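Local atomic coordinates of 2-hydroxyisobutanoyl-CoA mutase large subunit (Aquincola tertiaricarbonis, PDB entry 4R3U), a protein that catalyses, together with the cobalamin-binding small subunit, the interconversion of 2-hydroxyisobutyryl-CoA and (S)-3-hydroxybutyryl-CoA. Residues 321-325 against 326-330; 285-289 against 290-294; 507-510 against 511-515; 542-545 against 546-550. All coordinates share one frame; numbering follows the deposited sequence.

Contact 1: 321-325 against 326-330; sequences AKIMK and ERFGA
The Phe328 ring is met obliquely by two side chains of the preceding turn: Ile323 CG2 comes to 3.5 Å from Phe328 CE2, and Met324 SD to 3.7 Å from Phe328 CD2. One face of the ring also has the CD methylene of its neighbour Arg327 above it, offset toward the rim. The sulfur lies 68° off the ring normal, a Met-aromatic contact; Met324 gets there by bending at both chi2 and chi3. Ile323 presents CG2 because that methyl stands anti to the backbone N, running alongside the ring. This is the C-terminal end of helix 306-327, the helix of the beta-alpha-beta unit between strands 298-302 and 340-344. Its last turn widens to pi type: Ile323 O accepts from Arg327 N at 2.8 Å and from Phe328 N at 3.0 Å, the latter in the carbonyl plane. After this turn Gly329 has positive phi, and Ala330 N reaches back to Met324 O at 3.0 Å with an N-H...O angle of 167°. Replacing Phe328 by alanine would probably leave Ile323 CG2 and Met324 SD without their shared partner and open a gap toward Val279 of helix 264-283. On the flank of the helix, Lys322 NZ forms salt bridges with Glu430 and Asp73.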
loop_
_atom_site.group_PDB
_atom_site.type_symbol
_atom_site.label_atom_id
_atom_site.label_comp_id
_atom_site.label_asym_id
_atom_site.label_seq_id
_atom_site.Cartn_x
_atom_site.Cartn_y
_atom_site.Cartn_z
ATOM N N ALA A 321 1.243 -2.481 -30.008
ATOM C CA ALA A 321 0.698 -3.528 -30.881
ATOM C C ALA A 321 0.323 -2.954 -32.250
ATOM O O ALA A 321 0.768 -3.490 -33.279
ATOM C CB ALA A 321 -0.510 -4.173 -30.245
ATOM N N LYS A 322 -0.445 -1.823 -32.243
ATOM C CA LYS A 322 -0.925 -1.146 -33.443
ATOM C C LYS A 322 0.204 -0.657 -34.340
ATOM O O LYS A 322 0.114 -0.821 -35.550
ATOM C CB LYS A 322 -1.922 -0.029 -33.086
ATOM C CG LYS A 322 -3.255 -0.577 -32.606
ATOM C CD LYS A 322 -4.218 0.484 -32.087
ATOM C CE LYS A 322 -5.582 -0.139 -31.871
ATOM N NZ LYS A 322 -6.627 0.875 -31.572
ATOM N N ILE A 323 1.277 -0.100 -33.738
ATOM C CA ILE A 323 2.458 0.437 -34.442
ATOM C C ILE A 323 3.198 -0.692 -35.154
ATOM O O ILE A 323 3.468 -0.590 -36.348
ATOM C CB ILE A 323 3.384 1.227 -33.465
ATOM C CG1 ILE A 323 2.717 2.540 -32.979
ATOM C CG2 ILE A 323 4.752 1.508 -34.075
ATOM C CD1 ILE A 323 3.408 3.147 -31.646
ATOM N N MET A 324 3.517 -1.767 -34.414
ATOM C CA MET A 324 4.228 -2.944 -34.912
ATOM C C MET A 324 3.484 -3.650 -36.049
ATOM O O MET A 324 4.089 -3.924 -37.094
ATOM C CB MET A 324 4.579 -3.896 -33.749
ATOM C CG MET A 324 5.502 -3.262 -32.698
ATOM S SD MET A 324 6.963 -2.348 -33.327
ATOM C CE MET A 324 8.009 -3.650 -33.679
ATOM N N LYS A 325 2.164 -3.850 -35.890
ATOM C CA LYS A 325 1.324 -4.461 -36.910
ATOM C C LYS A 325 1.094 -3.541 -38.092
ATOM O O LYS A 325 1.408 -3.923 -39.220
ATOM C CB LYS A 325 -0.034 -4.926 -36.334
ATOM C CG LYS A 325 -0.826 -5.803 -37.314
ATOM C CD LYS A 325 -2.323 -5.812 -37.033
ATOM C CE LYS A 325 -2.934 -7.093 -37.505
ATOM N NZ LYS A 325 -4.218 -7.370 -36.813
ATOM N N GLU A 326 0.498 -2.350 -37.846
ATOM C CA GLU A 326 0.112 -1.415 -38.903
ATOM C C GLU A 326 1.231 -0.660 -39.559
ATOM O O GLU A 326 1.246 -0.570 -40.795
ATOM C CB GLU A 326 -1.026 -0.478 -38.468
ATOM C CG GLU A 326 -2.302 -1.183 -38.007
ATOM C CD GLU A 326 -3.088 -2.086 -38.950
ATOM O OE1 GLU A 326 -3.126 -1.801 -40.171
ATOM O OE2 GLU A 326 -3.737 -3.033 -38.448
ATOM N N ARG A 327 2.173 -0.121 -38.763
ATOM C CA ARG A 327 3.279 0.672 -39.292
ATOM C C ARG A 327 4.482 -0.176 -39.729
ATOM O O ARG A 327 5.126 0.155 -40.718
ATOM C CB ARG A 327 3.687 1.750 -38.270
ATOM C CG ARG A 327 4.687 2.777 -38.801
ATOM C CD ARG A 327 5.493 3.392 -37.676
ATOM N NE ARG A 327 6.446 4.355 -38.211
ATOM C CZ ARG A 327 6.299 5.669 -38.105
ATOM N NH1 ARG A 327 7.185 6.482 -38.643
ATOM N NH2 ARG A 327 5.308 6.178 -37.383
ATOM N N PHE A 328 4.818 -1.228 -38.984
ATOM C CA PHE A 328 5.983 -2.009 -39.365
ATOM C C PHE A 328 5.690 -3.273 -40.157
ATOM O O PHE A 328 6.608 -3.849 -40.750
ATOM C CB PHE A 328 6.957 -2.202 -38.185
ATOM C CG PHE A 328 7.506 -0.881 -37.682
ATOM C CD1 PHE A 328 8.314 -0.082 -38.497
ATOM C CD2 PHE A 328 7.182 -0.412 -36.415
ATOM C CE1 PHE A 328 8.804 1.153 -38.037
ATOM C CE2 PHE A 328 7.683 0.818 -35.949
ATOM C CZ PHE A 328 8.491 1.587 -36.759
ATOM N N GLY A 329 4.408 -3.651 -40.217
ATOM C CA GLY A 329 3.946 -4.833 -40.925
ATOM C C GLY A 329 4.393 -6.133 -40.294
ATOM O O GLY A 329 4.645 -7.113 -40.997
ATOM N N ALA A 330 4.490 -6.165 -38.975
ATOM C CA ALA A 330 4.896 -7.371 -38.252
ATOM C C ALA A 330 3.829 -8.454 -38.429
ATOM O O ALA A 330 2.634 -8.137 -38.523
ATOM C CB ALA A 330 5.099 -7.062 -36.769
#

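Contact 2: 285-289 against 290-294; sequences TGMHV and DEFAP
Ahead of Arg295, which binds (3S)-3-hydroxybutanoyl-CoA, the connection from helix 264-283 to strand 298-302 folds into a compact turn in which Met287 and His288 meet Glu291, Asp290 and Phe292. The imidazole of His288 turns back on the chain: its ND1 accepts from Asp290 N at 2.9 Å, with the donor at the ring edge and only 11° out of plane, which helps to hold the ring's rotation. Two reciprocal bonds join His288 to Glu291. Glu291 N donates to His288 O at 2.9 Å, while His288 N reaches Glu291 OE1 at 3.3 Å from above the carboxylate plane. Val289 O is gripped twice, by Ala293 N at 2.8 Å, nearly along the C=O axis, and by Phe292 N at 3.2 Å from above the carbonyl plane. The same oxygen lies over one face of the Phe292 ring. With CG anti to its backbone N (chi1 179°), Met287 sends CG to 3.7 Å from Phe292 CD1, and its SD makes an oblique Met-aromatic contact. Asp290 is held by Ser335 OG and Arg331 N. Overlapping i to i+3 backbone bonds of this kind are typical of consecutive tight turns, here leading into the 3-10 segment that begins at Ala293.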
loop_
_atom_site.group_PDB
_atom_site.type_symbol
_atom_site.label_atom_id
_atom_site.label_comp_id
_atom_site.label_asym_id
_atom_site.label_seq_id
_atom_site.Cartn_x
_atom_site.Cartn_y
_atom_site.Cartn_z
ATOM N N THR A 285 19.001 -2.335 -42.152
ATOM C CA THR A 285 20.068 -3.338 -42.366
ATOM C C THR A 285 19.558 -4.528 -43.191
ATOM O O THR A 285 20.333 -5.427 -43.521
ATOM C CB THR A 285 20.600 -3.899 -41.009
ATOM O OG1 THR A 285 19.598 -4.729 -40.409
ATOM C CG2 THR A 285 21.055 -2.821 -40.040
ATOM N N GLY A 286 18.261 -4.555 -43.460
ATOM C CA GLY A 286 17.620 -5.648 -44.170
ATOM C C GLY A 286 17.079 -6.711 -43.236
ATOM O O GLY A 286 16.548 -7.733 -43.687
ATOM N N MET A 287 17.208 -6.481 -41.912
ATOM C CA MET A 287 16.677 -7.388 -40.895
ATOM C C MET A 287 15.182 -7.144 -40.811
ATOM O O MET A 287 14.767 -6.008 -40.598
ATOM C CB MET A 287 17.340 -7.167 -39.529
ATOM C CG MET A 287 16.792 -8.084 -38.464
ATOM S SD MET A 287 17.792 -8.198 -36.986
ATOM C CE MET A 287 19.061 -9.309 -37.576
ATOM N N HIS A 288 14.380 -8.200 -41.015
ATOM C CA HIS A 288 12.930 -8.141 -40.957
ATOM C C HIS A 288 12.543 -7.909 -39.513
ATOM O O HIS A 288 13.148 -8.491 -38.608
ATOM C CB HIS A 288 12.334 -9.472 -41.458
ATOM C CG HIS A 288 10.836 -9.469 -41.613
ATOM N ND1 HIS A 288 9.990 -9.514 -40.512
ATOM C CD2 HIS A 288 10.083 -9.456 -42.737
ATOM C CE1 HIS A 288 8.759 -9.491 -41.002
ATOM N NE2 HIS A 288 8.763 -9.458 -42.331
ATOM N N VAL A 289 11.514 -7.074 -39.308
ATOM C CA VAL A 289 10.930 -6.728 -38.005
ATOM C C VAL A 289 10.721 -7.944 -37.103
ATOM O O VAL A 289 11.037 -7.883 -35.913
ATOM C CB VAL A 289 9.628 -5.888 -38.106
ATOM C CG1 VAL A 289 9.435 -5.041 -36.855
ATOM C CG2 VAL A 289 9.596 -5.023 -39.365
ATOM N N ASP A 290 10.212 -9.053 -37.668
ATOM C CA ASP A 290 9.925 -10.266 -36.895
ATOM C C ASP A 290 11.166 -11.035 -36.386
ATOM O O ASP A 290 11.041 -11.888 -35.505
ATOM C CB ASP A 290 8.880 -11.152 -37.603
ATOM C CG ASP A 290 7.508 -10.508 -37.770
ATOM O OD1 ASP A 290 7.068 -9.802 -36.850
ATOM O OD2 ASP A 290 6.848 -10.767 -38.798
ATOM N N GLU A 291 12.366 -10.689 -36.894
ATOM C CA GLU A 291 13.616 -11.301 -36.437
ATOM C C GLU A 291 14.065 -10.702 -35.085
ATOM O O GLU A 291 14.894 -11.315 -34.415
ATOM C CB GLU A 291 14.747 -11.087 -37.462
ATOM C CG GLU A 291 14.611 -11.808 -38.793
ATOM C CD GLU A 291 15.857 -11.696 -39.655
ATOM O OE1 GLU A 291 15.760 -11.136 -40.774
ATOM O OE2 GLU A 291 16.936 -12.147 -39.201
ATOM N N PHE A 292 13.573 -9.493 -34.706
ATOM C CA PHE A 292 14.035 -8.799 -33.494
ATOM C C PHE A 292 12.948 -8.204 -32.612
ATOM O O PHE A 292 13.120 -8.180 -31.392
ATOM C CB PHE A 292 15.112 -7.741 -33.848
ATOM C CG PHE A 292 14.595 -6.539 -34.609
ATOM C CD1 PHE A 292 14.483 -6.570 -35.997
ATOM C CD2 PHE A 292 14.217 -5.375 -33.937
ATOM C CE1 PHE A 292 13.987 -5.466 -36.697
ATOM C CE2 PHE A 292 13.717 -4.274 -34.639
ATOM C CZ PHE A 292 13.600 -4.331 -36.014
ATOM N N ALA A 293 11.824 -7.732 -33.202
ATOM C CA ALA A 293 10.703 -7.164 -32.440
ATOM C C ALA A 293 10.214 -8.029 -31.267
ATOM O O ALA A 293 9.983 -7.457 -30.181
ATOM C CB ALA A 293 9.563 -6.777 -33.342
ATOM N N PRO A 294 10.142 -9.390 -31.392
ATOM C CA PRO A 294 9.716 -10.205 -30.232
ATOM C C PRO A 294 10.575 -10.030 -28.971
ATOM O O PRO A 294 10.053 -10.139 -27.861
ATOM C CB PRO A 294 9.814 -11.640 -30.759
ATOM C CG PRO A 294 9.692 -11.526 -32.219
ATOM C CD PRO A 294 10.368 -10.248 -32.574
#

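Contact 3: 507-510 against 511-515; sequences SRTR and RVRAE
Thr509 lays its CG2 methyl over the centre of the Arg513 guanidinium, 3.5 Å from CZ, one turn further along helix 501-515. The methyl can do this because CG2 stands anti to the backbone N, while OG1, beside the backbone N (chi1 -63°), hydrogen-bonds Asp156. Arg513 is extended from CG to NE, and its CG passes 3.4 Å from Thr509 O. NH2 and NH1 form salt bridges with Asp138 and Asp140, so the flat group is held by its nitrogens and packed on one face by the methyl. A leucine at Arg513 would probably leave Asp138 and Asp140 without their counter-charge and Thr509 CG2 without its flat partner. Regular alpha-helical i to i+4 bonds carry the backbone: Val512 N to Arg508 O is 2.9 Å, and Arg513 N to Thr509 O is 3.2 Å with an N-H...O angle of 167°. Val512 CG2 lies 3.2 Å from Arg508 O. Further along, Arg511 NH1 pairs with Glu515 OE2 at 2.9 Å through charge alone, the oxygen lying well out of the guanidinium plane. On the side of helix 158-164, Arg511 and Val512 touch Ala159 and Arg508 touches Ala163; Arg508 is also salt-bridged to Asp160 there and to Glu108 on helix 107-119.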
loop_
_atom_site.group_PDB
_atom_site.type_symbol
_atom_site.label_atom_id
_atom_site.label_comp_id
_atom_site.label_asym_id
_atom_site.label_seq_id
_atom_site.Cartn_x
_atom_site.Cartn_y
_atom_site.Cartn_z
ATOM N N SER A 507 43.925 -1.360 -8.526
ATOM C CA SER A 507 44.837 -2.489 -8.338
ATOM C C SER A 507 44.571 -3.577 -9.365
ATOM O O SER A 507 45.519 -4.030 -10.012
ATOM C CB SER A 507 44.683 -3.062 -6.935
ATOM O OG SER A 507 45.135 -2.140 -5.961
ATOM N N ARG A 508 43.277 -3.975 -9.526
ATOM C CA ARG A 508 42.831 -4.994 -10.476
ATOM C C ARG A 508 42.945 -4.533 -11.920
ATOM O O ARG A 508 43.425 -5.308 -12.751
ATOM C CB ARG A 508 41.402 -5.447 -10.167
ATOM C CG ARG A 508 40.868 -6.536 -11.108
ATOM C CD ARG A 508 39.945 -7.489 -10.408
ATOM N NE ARG A 508 38.746 -6.794 -9.956
ATOM C CZ ARG A 508 38.001 -7.174 -8.933
ATOM N NH1 ARG A 508 36.948 -6.452 -8.568
ATOM N NH2 ARG A 508 38.316 -8.259 -8.245
ATOM N N THR A 509 42.505 -3.294 -12.224
ATOM C CA THR A 509 42.567 -2.710 -13.571
ATOM C C THR A 509 44.017 -2.660 -14.058
ATOM O O THR A 509 44.283 -3.080 -15.190
ATOM C CB THR A 509 41.783 -1.373 -13.651
ATOM O OG1 THR A 509 40.415 -1.656 -13.381
ATOM C CG2 THR A 509 41.847 -0.729 -15.026
ATOM N N ARG A 510 44.957 -2.206 -13.172
ATOM C CA ARG A 510 46.402 -2.097 -13.447
ATOM C C ARG A 510 47.021 -3.468 -13.752
ATOM O O ARG A 510 47.883 -3.573 -14.641
ATOM C CB ARG A 510 47.159 -1.445 -12.265
ATOM C CG ARG A 510 46.974 0.067 -12.123
ATOM C CD ARG A 510 47.927 0.654 -11.091
ATOM N NE ARG A 510 47.623 2.057 -10.804
ATOM C CZ ARG A 510 48.126 2.752 -9.780
ATOM N NH1 ARG A 510 48.942 2.169 -8.907
ATOM N NH2 ARG A 510 47.792 4.027 -9.607
ATOM N N ARG A 511 46.582 -4.502 -12.994
ATOM C CA ARG A 511 47.010 -5.887 -13.079
ATOM C C ARG A 511 46.578 -6.479 -14.420
ATOM O O ARG A 511 47.409 -7.065 -15.122
ATOM C CB ARG A 511 46.411 -6.693 -11.907
ATOM C CG ARG A 511 47.016 -8.079 -11.695
ATOM C CD ARG A 511 46.078 -9.041 -10.977
ATOM N NE ARG A 511 44.705 -9.064 -11.505
ATOM C CZ ARG A 511 44.109 -10.136 -12.019
ATOM N NH1 ARG A 511 44.755 -11.294 -12.091
ATOM N NH2 ARG A 511 42.864 -10.058 -12.465
ATOM N N VAL A 512 45.296 -6.296 -14.794
ATOM C CA VAL A 512 44.705 -6.777 -16.057
ATOM C C VAL A 512 45.512 -6.240 -17.249
ATOM O O VAL A 512 45.895 -7.024 -18.131
ATOM C CB VAL A 512 43.177 -6.467 -16.148
ATOM C CG1 VAL A 512 42.617 -6.719 -17.554
ATOM C CG2 VAL A 512 42.388 -7.256 -15.093
ATOM N N ARG A 513 45.811 -4.918 -17.242
ATOM C CA ARG A 513 46.628 -4.248 -18.259
ATOM C C ARG A 513 48.060 -4.794 -18.282
ATOM O O ARG A 513 48.638 -4.921 -19.365
ATOM C CB ARG A 513 46.683 -2.736 -18.008
ATOM C CG ARG A 513 45.390 -1.991 -18.205
ATOM C CD ARG A 513 45.622 -0.555 -17.812
ATOM N NE ARG A 513 44.422 0.284 -17.882
ATOM C CZ ARG A 513 44.093 1.186 -16.962
ATOM N NH1 ARG A 513 44.834 1.330 -15.868
ATOM N NH2 ARG A 513 43.005 1.928 -17.112
ATOM N N ALA A 514 48.640 -5.096 -17.101
ATOM C CA ALA A 514 50.022 -5.618 -16.985
ATOM C C ALA A 514 50.160 -7.059 -17.533
ATOM O O ALA A 514 51.048 -7.315 -18.341
ATOM C CB ALA A 514 50.490 -5.554 -15.536
ATOM N N GLU A 515 49.239 -7.966 -17.125
ATOM C CA GLU A 515 49.162 -9.393 -17.476
ATOM C C GLU A 515 48.820 -9.680 -18.939
ATOM O O GLU A 515 49.145 -10.769 -19.430
ATOM C CB GLU A 515 48.117 -10.098 -16.583
ATOM C CG GLU A 515 48.646 -10.550 -15.230
ATOM C CD GLU A 515 47.633 -11.092 -14.232
ATOM O OE1 GLU A 515 48.075 -11.580 -13.165
ATOM O OE2 GLU A 515 46.407 -11.008 -14.492
#

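Contact 4: 542-545 against 546-550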
loop_
_atom_site.group_PDB
_atom_site.type_symbol
_atom_site.label_atom_id
_atom_site.label_comp_id
_atom_site.label_asym_id
_atom_site.label_seq_id
_atom_site.Cartn_x
_atom_site.Cartn_y
_atom_site.Cartn_z
ATOM N N LEU A 542 34.221 -8.265 -32.348
ATOM C CA LEU A 542 35.557 -7.790 -31.996
ATOM C C LEU A 542 35.665 -7.249 -30.586
ATOM O O LEU A 542 36.730 -7.395 -29.994
ATOM C CB LEU A 542 36.093 -6.796 -33.043
ATOM C CG LEU A 542 37.584 -6.511 -33.077
ATOM C CD1 LEU A 542 38.404 -7.779 -33.056
ATOM C CD2 LEU A 542 37.908 -5.735 -34.287
ATOM N N THR A 543 34.584 -6.623 -30.050
ATOM C CA THR A 543 34.541 -6.122 -28.672
ATOM C C THR A 543 34.590 -7.347 -27.715
ATOM O O THR A 543 35.236 -7.261 -26.663
ATOM C CB THR A 543 33.325 -5.218 -28.415
ATOM O OG1 THR A 543 33.182 -4.269 -29.464
ATOM C CG2 THR A 543 33.419 -4.472 -27.086
ATOM N N ILE A 544 33.949 -8.490 -28.102
ATOM C CA ILE A 544 34.003 -9.753 -27.343
ATOM C C ILE A 544 35.475 -10.241 -27.281
ATOM O O ILE A 544 35.955 -10.569 -26.193
ATOM C CB ILE A 544 32.994 -10.859 -27.834
ATOM C CG1 ILE A 544 31.529 -10.371 -27.763
ATOM C CG2 ILE A 544 33.134 -12.153 -27.010
ATOM C CD1 ILE A 544 30.555 -11.116 -28.686
ATOM N N GLU A 545 36.209 -10.203 -28.416
ATOM C CA GLU A 545 37.620 -10.602 -28.449
ATOM C C GLU A 545 38.520 -9.678 -27.629
ATOM O O GLU A 545 39.407 -10.145 -26.902
ATOM C CB GLU A 545 38.120 -10.755 -29.884
ATOM C CG GLU A 545 37.649 -12.042 -30.551
ATOM C CD GLU A 545 37.868 -13.313 -29.745
ATOM O OE1 GLU A 545 39.040 -13.602 -29.412
ATOM O OE2 GLU A 545 36.865 -13.977 -29.387
ATOM N N LEU A 546 38.225 -8.380 -27.680
ATOM C CA LEU A 546 38.944 -7.349 -26.944
ATOM C C LEU A 546 38.875 -7.533 -25.427
ATOM O O LEU A 546 39.923 -7.648 -24.787
ATOM C CB LEU A 546 38.439 -5.955 -27.341
ATOM C CG LEU A 546 39.090 -5.328 -28.582
ATOM C CD1 LEU A 546 38.217 -4.214 -29.134
ATOM C CD2 LEU A 546 40.505 -4.829 -28.273
ATOM N N VAL A 547 37.659 -7.552 -24.854
ATOM C CA VAL A 547 37.417 -7.777 -23.408
ATOM C C VAL A 547 38.099 -9.080 -22.897
ATOM O O VAL A 547 38.748 -9.060 -21.837
ATOM C CB VAL A 547 35.923 -7.646 -22.983
ATOM C CG1 VAL A 547 35.362 -6.283 -23.382
ATOM C CG2 VAL A 547 35.054 -8.775 -23.528
ATOM N N LYS A 548 38.030 -10.170 -23.720
ATOM C CA LYS A 548 38.664 -11.468 -23.470
ATOM C C LYS A 548 40.168 -11.285 -23.374
ATOM O O LYS A 548 40.798 -11.840 -22.464
ATOM C CB LYS A 548 38.350 -12.465 -24.604
ATOM C CG LYS A 548 37.081 -13.255 -24.392
ATOM C CD LYS A 548 36.638 -13.963 -25.647
ATOM C CE LYS A 548 35.677 -15.094 -25.350
ATOM N NZ LYS A 548 35.329 -15.861 -26.584
ATOM N N ALA A 549 40.740 -10.494 -24.315
ATOM C CA ALA A 549 42.172 -10.253 -24.421
ATOM C C ALA A 549 42.768 -9.395 -23.280
ATOM O O ALA A 549 43.994 -9.300 -23.151
ATOM C CB ALA A 549 42.493 -9.671 -25.792
ATOM N N GLY A 550 41.903 -8.815 -22.463
ATOM C CA GLY A 550 42.293 -7.977 -21.335
ATOM C C GLY A 550 42.114 -6.481 -21.543
ATOM O O GLY A 550 42.643 -5.685 -20.759
#
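Four i to i+4 backbone bonds carry helix 540-549 from Leu542 to Ala549; the one from Val547 N to Thr543 O, 3.0 Å long, is almost straight at 175°. On the flank, the main partner of Lys548 NZ is Glu195, with which it forms a salt bridge; Glu545 OE2 adds a long one, 3.7 Å from Lys548 NZ. The glutamate chain bends at chi2 (-50°) to bring its carboxylate across the lysine. The lysine's methylenes run beside Ile544, pointing the same way, with Lys548 CD 4.2 Å from Ile544 CG2, so the apolar part of the chain packs while its end stays with the acids. Val547 CG2 sits between its backbone N and carbonyl carbon and approaches Ile544 O to 3.3 Å. Gly550 ends the helix in a Schellman motif: its phi is positive (104°), with two bonds back into the last turn, one of them Gly550 N to Val547 O at 3.2 Å. Helix 183-196 meets one flank through Ile544 on Ala188 and Val191, helix 518-532 is touched by Leu546 on Met524 and Ala549 on Val521, and helix 553-564 brings Ile556 against Thr543, Leu546 and Val547.

How the contacts relate
Along the chain contact 2 comes first, then contact 1, contact 3 and contact 4. They form two pairs. Contacts 1 and 2 have centres about 12 Å apart and touch: Met324 CE lies 3.5 Å from Ala293 CB, so the end of helix 306-327 packs on the turn that leads into strand 298-302. Both thus flank parallel-sheet strands 298-302 and 340-344 of the TIM-barrel-type domain. Contacts 3 and 4 have centres about 15 Å apart and meet where Val512 CG1 comes 3.4 Å from Gly550 O, packing helices 501-515 and 540-549 together late in the chain. Between the pairs, centres lie about 27 to 49 Å apart. Contact 2 leads directly to a substrate-binding arginine, whereas contact 3 lies away from the known binding sites.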